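Local coordinates for protein TSSL (Francisella novicida, PDB 4ACK) that forms the cytoplasmic domain of TssL (DotU), a conserved type VI secretion protein, and probably takes part in virulence-linked protein transport, at residues E47-K52 / Y60-L65; L11-T16 / R39-F44; L126-D131 / H143-Y148; K72-R77 / W86-L91. All coordinates share one frame; numbering follows the deposited sequence.

Contact 1: E47-K52 / Y60-L65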
# COMPACT_ATOMS: atom_id res chain seq x y z
N GLU A 47 -8.41 -12.73 -3.08
CA GLU A 47 -9.00 -13.86 -3.79
C GLU A 47 -8.46 -13.98 -5.23
O GLU A 47 -8.06 -15.04 -5.68
CB GLU A 47 -10.54 -13.77 -3.74
CG GLU A 47 -11.22 -14.48 -4.92
CD GLU A 47 -12.73 -14.47 -4.84
OE1 GLU A 47 -13.29 -15.31 -4.08
OE2 GLU A 47 -13.36 -13.63 -5.52
N GLU A 48 -8.40 -12.88 -5.95
CA GLU A 48 -7.96 -12.94 -7.34
C GLU A 48 -6.47 -13.27 -7.44
O GLU A 48 -6.07 -14.16 -8.21
CB GLU A 48 -8.29 -11.63 -8.05
CG GLU A 48 -8.23 -11.67 -9.51
CD GLU A 48 -9.47 -12.38 -10.19
OE1 GLU A 48 -10.47 -12.75 -9.49
OE2 GLU A 48 -9.40 -12.53 -11.42
N LEU A 49 -5.64 -12.60 -6.64
CA LEU A 49 -4.17 -12.92 -6.70
C LEU A 49 -3.88 -14.34 -6.29
O LEU A 49 -3.03 -14.96 -6.86
CB LEU A 49 -3.33 -12.02 -5.82
CG LEU A 49 -3.35 -10.58 -6.30
CD1 LEU A 49 -2.71 -9.75 -5.11
CD2 LEU A 49 -2.60 -10.48 -7.60
N LEU A 50 -4.59 -14.85 -5.29
CA LEU A 50 -4.26 -16.16 -4.76
C LEU A 50 -4.68 -17.32 -5.72
O LEU A 50 -4.39 -18.50 -5.45
CB LEU A 50 -4.87 -16.39 -3.36
CG LEU A 50 -4.23 -15.62 -2.18
CD1 LEU A 50 -5.18 -15.53 -0.92
CD2 LEU A 50 -2.85 -16.17 -1.82
N GLU A 51 -5.35 -16.97 -6.84
CA GLU A 51 -5.71 -17.98 -7.83
C GLU A 51 -4.42 -18.29 -8.59
O GLU A 51 -4.20 -19.43 -8.99
CB GLU A 51 -6.90 -17.53 -8.70
CG GLU A 51 -7.43 -18.47 -9.86
CD GLU A 51 -7.24 -20.02 -9.70
OE1 GLU A 51 -7.86 -20.64 -8.80
OE2 GLU A 51 -6.51 -20.63 -10.54
N LYS A 52 -3.52 -17.31 -8.68
CA LYS A 52 -2.31 -17.44 -9.48
C LYS A 52 -1.00 -17.53 -8.70
O LYS A 52 -0.04 -18.11 -9.19
CB LYS A 52 -2.17 -16.22 -10.43
CG LYS A 52 -3.27 -16.11 -11.48
CD LYS A 52 -3.18 -14.74 -12.21
CE LYS A 52 -4.21 -13.79 -11.68
NZ LYS A 52 -4.35 -12.62 -12.56
N TYR A 60 3.30 -9.72 -0.83
CA TYR A 60 4.16 -8.67 -1.29
C TYR A 60 3.42 -7.58 -2.09
O TYR A 60 3.93 -6.47 -2.31
CB TYR A 60 5.28 -9.24 -2.13
CG TYR A 60 6.40 -9.90 -1.35
CD1 TYR A 60 6.30 -10.12 0.05
CD2 TYR A 60 7.53 -10.37 -2.02
CE1 TYR A 60 7.32 -10.71 0.75
CE2 TYR A 60 8.57 -10.97 -1.33
CZ TYR A 60 8.47 -11.13 0.04
OH TYR A 60 9.53 -11.71 0.68
N ILE A 61 2.26 -7.92 -2.62
CA ILE A 61 1.55 -7.00 -3.47
C ILE A 61 0.55 -6.29 -2.56
O ILE A 61 0.46 -5.10 -2.63
CB ILE A 61 0.78 -7.77 -4.57
CG1 ILE A 61 1.77 -8.30 -5.60
CG2 ILE A 61 -0.33 -6.88 -5.25
CD1 ILE A 61 1.15 -9.51 -6.35
N VAL A 62 -0.16 -7.01 -1.69
CA VAL A 62 -1.22 -6.40 -0.90
C VAL A 62 -0.70 -5.69 0.40
O VAL A 62 -1.26 -4.70 0.82
CB VAL A 62 -2.28 -7.46 -0.54
CG1 VAL A 62 -3.38 -6.94 0.50
CG2 VAL A 62 -2.90 -8.02 -1.84
N PHE A 63 0.32 -6.23 1.07
CA PHE A 63 0.78 -5.53 2.30
C PHE A 63 1.19 -4.04 2.05
O PHE A 63 0.82 -3.18 2.82
CB PHE A 63 1.92 -6.27 2.95
CG PHE A 63 2.39 -5.62 4.21
CD1 PHE A 63 3.32 -4.57 4.17
CD2 PHE A 63 1.83 -6.00 5.43
CE1 PHE A 63 3.74 -3.95 5.37
CE2 PHE A 63 2.24 -5.37 6.65
CZ PHE A 63 3.18 -4.36 6.60
N PRO A 64 2.00 -3.76 1.02
CA PRO A 64 2.41 -2.40 0.83
C PRO A 64 1.24 -1.46 0.54
O PRO A 64 1.34 -0.27 0.82
CB PRO A 64 3.32 -2.46 -0.40
CG PRO A 64 3.89 -3.89 -0.36
CD PRO A 64 2.72 -4.69 0.13
N LEU A 65 0.18 -1.96 -0.11
CA LEU A 65 -0.96 -1.12 -0.41
C LEU A 65 -1.65 -0.80 0.87
O LEU A 65 -2.06 0.34 1.07
CB LEU A 65 -1.93 -1.82 -1.40
CG LEU A 65 -3.24 -1.08 -1.66
CD1 LEU A 65 -2.83 0.22 -2.38
CD2 LEU A 65 -4.14 -1.98 -2.53
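L49 meets I61 and V62 mainly through one methyl group. Its CD1 lies 3.7 Å from I61 CG2 and also 3.7 Å from V62 CG2, so a single branch of the leucine touches two successive residues of helix 55-79. The other branch adds a looser touch, L49 CD2 standing 4.1 Å from I61 CD1. L49 and I61 come end on, tip to tip, whereas V62 slants across the leucine. No polar atom takes part: the contact is wholly apolar, and all three side chains are buried.

The torsions explain which branches are used. L49 carries its CG anti to the carbonyl carbon (chi1 -66°), with the chain then extended at chi2, so that the methyls are pushed out across the gap; the two backbones remain well apart, the closest CA atoms being those of L49 and I61 at 8.8 Å. In V62 a chi1 of 172° turns CG1 away from the backbone N, and CG2, beside that nitrogen, is the methyl that receives the leucine.

Around this small apolar patch, charges tie the end of segment 47-52 to the start of the chain: K52 NZ forms salt bridges with D3 and E6, and the side chain of E6 also touches L49. Helix 30-52 and helix 55-79 are consecutive, and the contact joins them close to the short turn between them. I61 continues onto I119, C120 and T123 of helix 118-129, V62 leans on Y94 of helix 89-94, and helix 4-20 is reached by L49 and L65.

Contact 2: L11-T16 / R39-F44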
# COMPACT_ATOMS: atom_id res chain seq x y z
N LEU A 11 -5.52 0.65 -7.99
CA LEU A 11 -5.96 2.01 -8.36
C LEU A 11 -7.21 2.47 -7.68
O LEU A 11 -7.28 3.59 -7.20
CB LEU A 11 -6.12 2.13 -9.87
CG LEU A 11 -4.80 1.95 -10.60
CD1 LEU A 11 -5.02 2.02 -12.14
CD2 LEU A 11 -3.78 3.00 -10.14
N ASP A 12 -8.19 1.59 -7.56
CA ASP A 12 -9.41 2.00 -6.90
C ASP A 12 -9.19 2.35 -5.41
O ASP A 12 -9.68 3.39 -4.93
CB ASP A 12 -10.54 0.98 -7.08
CG ASP A 12 -11.92 1.59 -6.90
OD1 ASP A 12 -12.13 2.74 -7.36
OD2 ASP A 12 -12.79 0.93 -6.28
N ILE A 13 -8.47 1.48 -4.71
CA ILE A 13 -8.04 1.72 -3.34
C ILE A 13 -7.22 2.99 -3.25
O ILE A 13 -7.45 3.82 -2.40
CB ILE A 13 -7.28 0.52 -2.76
CG1 ILE A 13 -8.29 -0.62 -2.59
CG2 ILE A 13 -6.61 0.89 -1.45
CD1 ILE A 13 -7.68 -2.05 -2.60
N ILE A 14 -6.28 3.18 -4.15
CA ILE A 14 -5.55 4.41 -4.07
C ILE A 14 -6.63 5.60 -4.14
O ILE A 14 -6.75 6.40 -3.19
CB ILE A 14 -4.36 4.41 -5.02
CG1 ILE A 14 -3.35 3.32 -4.59
CG2 ILE A 14 -3.67 5.72 -5.01
CD1 ILE A 14 -2.09 3.25 -5.51
N LYS A 15 -7.48 5.64 -5.18
CA LYS A 15 -8.66 6.56 -5.25
C LYS A 15 -9.49 6.68 -3.93
O LYS A 15 -9.55 7.77 -3.35
CB LYS A 15 -9.53 6.19 -6.50
CG LYS A 15 -10.67 7.17 -6.90
CD LYS A 15 -11.51 6.64 -8.12
CE LYS A 15 -12.57 5.59 -7.67
NZ LYS A 15 -13.91 6.20 -7.33
N THR A 16 -10.11 5.60 -3.45
CA THR A 16 -10.87 5.65 -2.17
C THR A 16 -10.04 6.26 -0.99
O THR A 16 -10.66 6.77 -0.03
CB THR A 16 -11.48 4.28 -1.71
OG1 THR A 16 -12.44 3.78 -2.65
CG2 THR A 16 -12.16 4.42 -0.35
N ARG A 39 -11.95 -2.56 2.44
CA ARG A 39 -11.87 -3.94 2.87
C ARG A 39 -12.54 -4.96 1.94
O ARG A 39 -12.05 -6.10 1.78
CB ARG A 39 -12.37 -4.09 4.29
CG ARG A 39 -11.43 -3.37 5.26
CD ARG A 39 -12.05 -3.23 6.62
NE ARG A 39 -12.02 -4.50 7.34
CZ ARG A 39 -13.09 -5.22 7.60
NH1 ARG A 39 -14.28 -4.79 7.20
NH2 ARG A 39 -12.97 -6.37 8.24
N LYS A 40 -13.65 -4.55 1.31
CA LYS A 40 -14.28 -5.30 0.24
C LYS A 40 -13.33 -5.43 -0.97
O LYS A 40 -13.17 -6.52 -1.50
CB LYS A 40 -15.62 -4.68 -0.16
CG LYS A 40 -16.71 -4.97 0.85
CD LYS A 40 -17.92 -4.11 0.60
CE LYS A 40 -18.45 -4.37 -0.80
NZ LYS A 40 -19.20 -3.19 -1.30
N SER A 41 -12.74 -4.33 -1.40
CA SER A 41 -11.74 -4.36 -2.45
C SER A 41 -10.50 -5.26 -2.14
O SER A 41 -10.00 -5.95 -3.02
CB SER A 41 -11.29 -2.94 -2.74
OG SER A 41 -12.27 -2.31 -3.51
N ILE A 42 -10.07 -5.28 -0.89
CA ILE A 42 -8.97 -6.13 -0.47
C ILE A 42 -9.35 -7.60 -0.58
O ILE A 42 -8.56 -8.39 -1.11
CB ILE A 42 -8.43 -5.80 0.94
CG1 ILE A 42 -7.90 -4.36 1.00
CG2 ILE A 42 -7.34 -6.82 1.44
CD1 ILE A 42 -6.82 -4.04 0.02
N PHE A 43 -10.53 -7.96 -0.09
CA PHE A 43 -11.05 -9.32 -0.24
C PHE A 43 -10.99 -9.89 -1.67
O PHE A 43 -10.50 -11.02 -1.87
CB PHE A 43 -12.46 -9.50 0.27
CG PHE A 43 -12.96 -10.92 0.12
CD1 PHE A 43 -13.52 -11.36 -1.09
CD2 PHE A 43 -12.78 -11.86 1.16
CE1 PHE A 43 -13.93 -12.70 -1.26
CE2 PHE A 43 -13.21 -13.23 1.01
CZ PHE A 43 -13.79 -13.63 -0.19
N PHE A 44 -11.50 -9.10 -2.64
CA PHE A 44 -11.44 -9.42 -4.06
C PHE A 44 -10.00 -9.41 -4.60
O PHE A 44 -9.64 -10.20 -5.49
CB PHE A 44 -12.32 -8.43 -4.91
CG PHE A 44 -13.87 -8.60 -4.74
CD1 PHE A 44 -14.55 -9.70 -5.31
CD2 PHE A 44 -14.64 -7.61 -4.08
CE1 PHE A 44 -15.98 -9.84 -5.17
CE2 PHE A 44 -16.06 -7.74 -3.93
CZ PHE A 44 -16.72 -8.86 -4.49
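The carboxylate of D12 is the flat group nearest S41, and it makes no stack: OD2 stands 4.3 Å from S41 OG, beyond hydrogen-bonding distance, while OD1 has only a long, and so presumably weak, salt bridge of 3.9 Å to K15 NZ one turn further along the same helix. This ion pair, with D12 and K15 on the solvent side, borders the contact without bridging it.

Beneath it the packing is apolar. I13 points its CD1 between S41 and I42, lying 3.7 Å from S41 CB and 3.4 Å from I42 CD1. The methyl-methyl pair is tighter than ordinary van der Waals contact, and one isoleucine side chain lies across the other, nearly perpendicular to it. I42 bends at both torsions (chi1 -60°, chi2 -58°), which swings its CD1 toward helix 4-20 although its CB leaves the backbone at an angle to that helix. S41 contributes its CB; the small side chain is consistent with the close approach of the backbones here, where the CA atoms of I13 and S41 are 7.2 Å apart.

Inward, both isoleucines go on to helix 55-79, I13 onto L65 and V69, I42 onto L66. The short segments run nearly antiparallel, at 168° with their axes 10.2 Å apart, the arrangement of a helical hairpin: helices 4-20 and 30-52 are consecutive members of an all-helical bundle.

Contact 3: L126-D131 / H143-Y148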
# COMPACT_ATOMS: atom_id res chain seq x y z
N LEU A 126 3.68 2.41 -7.75
CA LEU A 126 2.48 3.20 -7.51
C LEU A 126 2.46 3.86 -6.15
O LEU A 126 2.25 5.06 -6.07
CB LEU A 126 1.18 2.37 -7.71
CG LEU A 126 0.86 2.04 -9.21
CD1 LEU A 126 -0.16 0.93 -9.32
CD2 LEU A 126 0.39 3.25 -10.02
N ILE A 127 2.63 3.08 -5.07
CA ILE A 127 2.61 3.68 -3.74
C ILE A 127 3.71 4.73 -3.60
O ILE A 127 3.43 5.79 -3.03
CB ILE A 127 2.55 2.69 -2.58
CG1 ILE A 127 3.84 1.89 -2.46
CG2 ILE A 127 1.36 1.73 -2.76
CD1 ILE A 127 4.07 1.25 -1.05
N LEU A 128 4.86 4.53 -4.25
CA LEU A 128 5.97 5.49 -4.18
C LEU A 128 5.70 6.78 -5.02
O LEU A 128 6.18 7.87 -4.65
CB LEU A 128 7.33 4.84 -4.58
CG LEU A 128 7.94 3.76 -3.62
CD1 LEU A 128 9.24 3.11 -4.19
CD2 LEU A 128 8.23 4.32 -2.25
N HIS A 129 4.98 6.64 -6.14
CA HIS A 129 4.55 7.79 -6.92
C HIS A 129 3.44 8.51 -6.27
O HIS A 129 3.24 9.67 -6.56
CB HIS A 129 4.22 7.45 -8.39
CG HIS A 129 5.44 7.46 -9.25
ND1 HIS A 129 6.18 6.33 -9.51
CD2 HIS A 129 6.11 8.49 -9.83
CE1 HIS A 129 7.22 6.65 -10.27
NE2 HIS A 129 7.21 7.96 -10.45
N ASN A 130 2.68 7.81 -5.41
CA ASN A 130 1.75 8.47 -4.47
C ASN A 130 2.29 8.86 -3.06
O ASN A 130 1.50 8.97 -2.10
CB ASN A 130 0.46 7.66 -4.41
CG ASN A 130 -0.31 7.79 -5.73
OD1 ASN A 130 -1.08 8.75 -5.88
ND2 ASN A 130 0.02 6.95 -6.74
N ASP A 131 3.60 9.09 -2.96
CA ASP A 131 4.26 9.67 -1.77
C ASP A 131 4.21 8.81 -0.52
O ASP A 131 4.08 9.35 0.59
CB ASP A 131 3.75 11.09 -1.50
CG ASP A 131 4.01 11.99 -2.69
OD1 ASP A 131 4.99 11.76 -3.41
OD2 ASP A 131 3.22 12.90 -2.94
N HIS A 143 19.33 9.20 0.71
CA HIS A 143 19.83 8.57 -0.53
C HIS A 143 19.29 7.18 -0.83
O HIS A 143 19.03 6.91 -1.97
CB HIS A 143 21.39 8.60 -0.65
CG HIS A 143 21.93 9.99 -0.78
ND1 HIS A 143 23.19 10.28 -1.26
CD2 HIS A 143 21.33 11.19 -0.52
CE1 HIS A 143 23.34 11.60 -1.30
NE2 HIS A 143 22.22 12.18 -0.88
N SER A 144 19.17 6.31 0.17
CA SER A 144 18.55 4.99 -0.02
C SER A 144 17.09 5.11 -0.47
O SER A 144 16.67 4.36 -1.33
CB SER A 144 18.68 4.14 1.22
OG SER A 144 20.06 3.86 1.42
N PHE A 145 16.35 6.09 0.05
CA PHE A 145 14.96 6.24 -0.30
C PHE A 145 14.90 6.55 -1.79
O PHE A 145 14.13 5.92 -2.54
CB PHE A 145 14.30 7.34 0.56
CG PHE A 145 12.90 7.64 0.21
CD1 PHE A 145 11.93 6.62 0.11
CD2 PHE A 145 12.52 8.96 -0.06
CE1 PHE A 145 10.60 6.90 -0.21
CE2 PHE A 145 11.15 9.27 -0.39
CZ PHE A 145 10.19 8.22 -0.45
N LEU A 146 15.71 7.50 -2.23
CA LEU A 146 15.71 7.86 -3.63
C LEU A 146 16.17 6.70 -4.52
O LEU A 146 15.66 6.55 -5.64
CB LEU A 146 16.59 9.07 -3.91
CG LEU A 146 16.29 10.30 -3.06
CD1 LEU A 146 17.31 11.32 -3.44
CD2 LEU A 146 14.87 10.79 -3.29
N ALA A 147 17.08 5.89 -4.03
CA ALA A 147 17.54 4.75 -4.80
C ALA A 147 16.44 3.71 -5.01
O ALA A 147 16.37 3.12 -6.07
CB ALA A 147 18.78 4.12 -4.18
N TYR A 148 15.62 3.46 -3.98
CA TYR A 148 14.52 2.51 -4.08
C TYR A 148 13.57 2.91 -5.19
O TYR A 148 13.09 2.09 -5.94
CB TYR A 148 13.69 2.50 -2.81
CG TYR A 148 14.24 1.64 -1.75
CD1 TYR A 148 14.47 0.28 -1.99
CD2 TYR A 148 14.56 2.16 -0.49
CE1 TYR A 148 14.96 -0.53 -1.03
CE2 TYR A 148 15.06 1.36 0.52
CZ TYR A 148 15.26 0.02 0.24
OH TYR A 148 15.76 -0.78 1.21
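The side chains of L128 and F145 pass alongside one another, pointing opposite ways, with L128 CD2 4.1 Å from F145 CE1. The methyl approaches the ring obliquely. The first torsion of F145, close to fully extended at 175°, carries the ring out toward helix 118-129, whereas L128 is extended at chi2 and stretches straight out. The other methyl of the leucine, CD1, comes only within 4.4 Å of Y148 O; it meets the tyrosine's backbone, because at chi1 -84° the ring of Y148 swings away and its OH bonds to D108.

Just beyond L128 the helix ends in a Schellman motif. D131, with positive phi, is the C' residue: F132 N bonds to I127 O, and D131 N makes a weak bond to L128 O. N130 folds back over this last turn so that its ND2 bonds to L126 O at 3.0 Å, nearly straight (165°). That donor stands above the carbonyl plane, and N130 N takes the same oxygen at 2.9 Å, so two donors of one residue grip it. F145 also packs against F104 of helix 99-112 and meets the ring of Y136 from the intervening loop.

Contact 4: K72-R77 / W86-L91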
# COMPACT_ATOMS: atom_id res chain seq x y z
N LYS A 72 -1.46 7.14 5.11
CA LYS A 72 -2.11 8.36 4.69
C LYS A 72 -3.23 8.69 5.72
O LYS A 72 -3.43 9.85 6.07
CB LYS A 72 -2.62 8.22 3.24
CG LYS A 72 -1.47 8.16 2.18
CD LYS A 72 -0.28 9.10 2.56
CE LYS A 72 0.93 9.03 1.58
NZ LYS A 72 2.20 9.68 2.17
N LEU A 73 -3.87 7.66 6.24
CA LEU A 73 -4.91 7.81 7.20
C LEU A 73 -4.37 8.26 8.54
O LEU A 73 -4.96 9.16 9.15
CB LEU A 73 -5.73 6.53 7.35
CG LEU A 73 -6.95 6.48 6.39
CD1 LEU A 73 -8.03 7.43 6.97
CD2 LEU A 73 -6.63 6.91 4.97
N MET A 74 -3.26 7.65 8.97
CA MET A 74 -2.60 8.07 10.22
C MET A 74 -2.14 9.52 10.15
O MET A 74 -2.14 10.20 11.16
CB MET A 74 -1.42 7.18 10.60
CG MET A 74 -1.77 5.81 11.15
SD MET A 74 -3.10 5.77 12.37
CE MET A 74 -2.34 4.81 13.65
N LEU A 75 -1.77 9.98 8.96
CA LEU A 75 -1.30 11.33 8.76
C LEU A 75 -2.46 12.33 8.76
O LEU A 75 -2.33 13.40 9.36
CB LEU A 75 -0.51 11.44 7.47
CG LEU A 75 0.57 12.52 7.53
CD1 LEU A 75 1.80 12.03 8.32
CD2 LEU A 75 0.96 12.96 6.13
N LEU A 76 -3.54 12.01 8.06
CA LEU A 76 -4.82 12.72 8.21
C LEU A 76 -5.30 12.79 9.68
O LEU A 76 -5.55 13.87 10.21
CB LEU A 76 -5.90 12.10 7.31
CG LEU A 76 -7.24 12.86 7.32
CD1 LEU A 76 -7.18 14.04 6.38
CD2 LEU A 76 -8.33 11.90 6.89
N ARG A 77 -5.39 11.65 10.34
CA ARG A 77 -5.60 11.60 11.78
C ARG A 77 -4.61 12.42 12.65
O ARG A 77 -4.93 12.74 13.80
CB ARG A 77 -5.61 10.16 12.25
CG ARG A 77 -5.84 9.91 13.73
CD ARG A 77 -5.81 8.41 13.93
NE ARG A 77 -6.08 7.96 15.29
CZ ARG A 77 -5.20 7.98 16.29
NH1 ARG A 77 -3.97 8.47 16.11
NH2 ARG A 77 -5.56 7.53 17.48
N TRP A 86 -9.16 5.08 13.22
CA TRP A 86 -8.58 4.23 12.15
C TRP A 86 -7.77 3.12 12.72
O TRP A 86 -6.62 3.32 13.12
CB TRP A 86 -7.64 5.01 11.24
CG TRP A 86 -7.24 4.24 10.02
CD1 TRP A 86 -6.03 3.62 9.77
CD2 TRP A 86 -8.05 4.00 8.87
NE1 TRP A 86 -6.04 3.02 8.52
CE2 TRP A 86 -7.27 3.24 7.94
CE3 TRP A 86 -9.37 4.36 8.52
CZ2 TRP A 86 -7.76 2.82 6.70
CZ3 TRP A 86 -9.87 3.95 7.26
CH2 TRP A 86 -9.04 3.19 6.36
N SER A 87 -8.37 1.94 12.78
CA SER A 87 -7.62 0.75 13.11
C SER A 87 -6.78 0.28 11.86
O SER A 87 -7.29 0.26 10.72
CB SER A 87 -8.58 -0.30 13.61
OG SER A 87 -7.88 -1.18 14.48
N LEU A 88 -5.51 -0.04 12.06
CA LEU A 88 -4.60 -0.36 10.98
C LEU A 88 -5.06 -1.58 10.13
O LEU A 88 -5.29 -2.69 10.62
CB LEU A 88 -3.17 -0.55 11.53
CG LEU A 88 -2.42 0.59 12.24
CD1 LEU A 88 -0.93 0.23 12.54
CD2 LEU A 88 -2.45 1.89 11.46
N LEU A 89 -5.19 -1.36 8.84
CA LEU A 89 -5.46 -2.46 7.91
C LEU A 89 -4.29 -3.46 7.85
O LEU A 89 -4.49 -4.69 7.80
CB LEU A 89 -5.66 -1.86 6.54
CG LEU A 89 -6.97 -1.08 6.44
CD1 LEU A 89 -7.09 -0.45 5.09
CD2 LEU A 89 -8.11 -2.04 6.67
N GLN A 90 -3.08 -2.95 7.90
CA GLN A 90 -1.93 -3.84 7.73
C GLN A 90 -1.92 -4.84 8.91
O GLN A 90 -1.47 -6.00 8.77
CB GLN A 90 -0.62 -3.03 7.61
CG GLN A 90 -0.11 -2.52 8.95
CD GLN A 90 0.97 -1.51 8.76
OE1 GLN A 90 2.13 -1.77 9.08
NE2 GLN A 90 0.60 -0.34 8.20
N LEU A 91 -2.45 -4.39 10.05
CA LEU A 91 -2.53 -5.24 11.24
C LEU A 91 -3.68 -6.27 11.18
O LEU A 91 -3.50 -7.44 11.53
CB LEU A 91 -2.68 -4.36 12.50
CG LEU A 91 -2.55 -5.02 13.88
CD1 LEU A 91 -1.29 -5.88 14.06
CD2 LEU A 91 -2.58 -3.92 14.97
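W86 turns its indole toward L73 while NE1 bonds to OD1 of D70, an oxygen that also accepts L89 N; the second oxygen of the same carboxylate takes Q90 N. D70 lies about one turn before L73 on helix 55-79, so one acidic group fixes the tryptophan's nitrogen and meets backbone N-H groups at the start of helix 89-94, for which L88 is the N-cap residue.

Across one face of the indole lies L73. Its CG stands 3.5 Å from the centroid of the six-membered ring of W86, only 8° off the normal, a CH-pi contact almost over the centre. The leucine spans the indole: CB is 3.7 Å from W86 NE1, at the five-membered ring, and CD1 is 3.7 Å from W86 CE3. The two side chains run roughly perpendicular to each other. A chi1 of -169° swings the W86 ring clear of its own backbone N and back against helix 55-79.

M74 forms the outer part of the contact. Bent at chi2 (-44°) and again at chi3, it brings CE within 3.7 Å of L88 CD2, its side chain lying across that of the leucine; its sulfur approaches the indole only obliquely.

R35 of helix 30-52 makes a cation-pi contact with W86. The chemistry thus combines a face-on aliphatic contact with a directional N-H bond to an acid, which together probably limit tilting and sliding of the indole; the carboxylate, close to a helix N-terminus, is probably stabilised in its charged form.

Along the chain the contacts come in series: contact 2, then contact 1, contact 4 and contact 3. Contacts 1 and 2 share helix 30-52, with centres about 12 Å apart, and touch through L65 and I13. Contacts 1 and 4 share helix 55-79, with centres about 20 Å apart; this long helix is thus packed at both early and late turns. The centres of contacts 2 and 3 are about 21 Å apart, on opposite sides of the chain's centre, and contact 3 meets contact 4 through a probable hydrogen bond from K72 NZ to D131 O. Together they link successive helices into one compact, all-helical domain of the DotU family.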